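Local coordinates for nonsense-mediated mRNA decay protein 2 (Saccharomyces cerevisiae, PDB 4LUN) that takes part in nonsense-mediated decay of mRNAs with premature stop codons and interacts with NAM7/UPF1 through its C-terminal part, which lies outside this N-terminal domain, at residues 205-209 / 298-303. Residue numbers count along the deposited sequence, not the author numbering.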
# COMPACT_ATOMS: atom_id res chain seq x y z
N THR A 205 10.38 1.61 -1.21
CA THR A 205 11.19 1.65 0.00
C THR A 205 10.34 1.60 1.26
O THR A 205 10.69 0.95 2.25
CB THR A 205 12.15 2.86 0.04
OG1 THR A 205 11.41 4.07 -0.07
CG2 THR A 205 13.09 2.78 -1.12
N ALA A 206 9.20 2.28 1.24
CA ALA A 206 8.30 2.25 2.38
C ALA A 206 7.77 0.85 2.61
O ALA A 206 7.58 0.43 3.74
CB ALA A 206 7.14 3.22 2.19
N PHE A 207 7.53 0.13 1.51
CA PHE A 207 6.93 -1.20 1.63
C PHE A 207 7.91 -2.22 2.20
O PHE A 207 7.57 -3.00 3.08
CB PHE A 207 6.38 -1.68 0.28
CG PHE A 207 5.53 -2.92 0.38
CD1 PHE A 207 4.23 -2.86 0.86
CD2 PHE A 207 6.04 -4.15 -0.00
CE1 PHE A 207 3.45 -4.00 0.95
CE2 PHE A 207 5.27 -5.30 0.08
CZ PHE A 207 3.97 -5.22 0.57
N ILE A 208 9.15 -2.20 1.72
CA ILE A 208 10.12 -3.17 2.21
C ILE A 208 10.48 -2.91 3.67
O ILE A 208 10.75 -3.85 4.41
CB ILE A 208 11.42 -3.21 1.36
CG1 ILE A 208 12.22 -1.90 1.47
CG2 ILE A 208 11.11 -3.56 -0.09
CD1 ILE A 208 13.45 -1.88 0.60
N LYS A 209 10.47 -1.65 4.09
CA LYS A 209 10.82 -1.32 5.48
C LYS A 209 9.78 -1.85 6.45
O LYS A 209 10.12 -2.33 7.54
CB LYS A 209 10.96 0.19 5.67
CG LYS A 209 12.24 0.79 5.11
CD LYS A 209 12.13 2.32 5.12
CE LYS A 209 13.34 2.98 4.48
NZ LYS A 209 13.09 4.42 4.20
N THR A 298 18.77 3.22 -0.31
CA THR A 298 17.93 2.47 0.61
C THR A 298 17.69 1.05 0.11
O THR A 298 17.77 0.07 0.87
CB THR A 298 16.59 3.19 0.81
OG1 THR A 298 16.82 4.46 1.44
CG2 THR A 298 15.64 2.36 1.68
N LEU A 299 17.38 0.93 -1.18
CA LEU A 299 17.12 -0.39 -1.76
C LEU A 299 18.38 -1.24 -1.70
O LEU A 299 18.33 -2.43 -1.38
CB LEU A 299 16.61 -0.28 -3.20
CG LEU A 299 15.19 0.29 -3.31
CD1 LEU A 299 14.90 0.80 -4.73
CD2 LEU A 299 14.16 -0.74 -2.89
N GLY A 300 19.51 -0.61 -2.01
CA GLY A 300 20.78 -1.31 -1.97
C GLY A 300 21.14 -1.78 -0.58
O GLY A 300 21.62 -2.91 -0.42
N GLU A 301 20.93 -0.94 0.41
CA GLU A 301 21.21 -1.32 1.80
C GLU A 301 20.36 -2.51 2.21
O GLU A 301 20.87 -3.49 2.76
CB GLU A 301 20.94 -0.15 2.75
CG GLU A 301 22.04 0.91 2.76
CD GLU A 301 21.67 2.14 3.57
OE1 GLU A 301 22.56 3.00 3.77
OE2 GLU A 301 20.50 2.26 4.00
N PHE A 302 19.06 -2.44 1.93
CA PHE A 302 18.12 -3.48 2.34
C PHE A 302 18.47 -4.83 1.72
O PHE A 302 18.53 -5.86 2.41
CB PHE A 302 16.68 -3.10 1.97
CG PHE A 302 15.65 -4.05 2.51
CD1 PHE A 302 15.02 -3.79 3.72
CD2 PHE A 302 15.32 -5.20 1.83
CE1 PHE A 302 14.07 -4.66 4.23
CE2 PHE A 302 14.38 -6.08 2.33
CZ PHE A 302 13.76 -5.81 3.53
N PHE A 303 18.69 -4.84 0.41
CA PHE A 303 18.93 -6.10 -0.31
C PHE A 303 20.41 -6.49 -0.33
O PHE A 303 20.78 -7.48 -0.98
CB PHE A 303 18.35 -6.05 -1.72
CG PHE A 303 16.83 -6.06 -1.76
CD1 PHE A 303 16.14 -7.27 -1.80
CD2 PHE A 303 16.11 -4.88 -1.75
CE1 PHE A 303 14.75 -7.30 -1.84
CE2 PHE A 303 14.72 -4.90 -1.77
CZ PHE A 303 14.04 -6.11 -1.82
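I208 has the largest share of this contact between helix 201-210 and the C-terminal end of helix 277-303. It points from the first helix toward the second and meets three of its side chains. CD1 of I208 lies 3.7 Å from CD2 of L299, 3.6 Å from CG of F302 and 4.0 Å from CE2 of F303. The F302 ring also makes a CH-pi contact: CB of I208 sits 4.1 Å from the ring centroid, almost on the ring normal. CE1 of F302 approaches the backbone O of I208 to 3.4 Å.

T298 lies one turn before F302 on the same helix. CG2 of T298 lies 3.8 Å from CG2 of T205 and 3.7 Å from CE of K209. T205 CG2 also reaches CG of L299 at 3.9 Å. The hydroxyls of both threonines bond within their own helices, T298 to the O of T294 and T205, weakly, to the O of T202. No hydrogen bond joins the two segments; the contact is mainly apolar, apart from the I208 carbonyl against CE1 of F302.

F215 touches I208, F302 and F303. R216 makes a cation-pi contact with the F302 ring and a hydrogen bond to the backbone O of F302. Helix 231-271 extends the apolar cluster: F239 touches I208, and I243 touches L299 and F303.

The contact joins segments 89 residues apart in the chain. Their axes run in nearly the same direction, 24° apart, and approach to 10.5 Å. Near-parallel helices packed side by side are consistent with the HEAT-repeat architecture of this N-terminal MIF4G domain of Upf2.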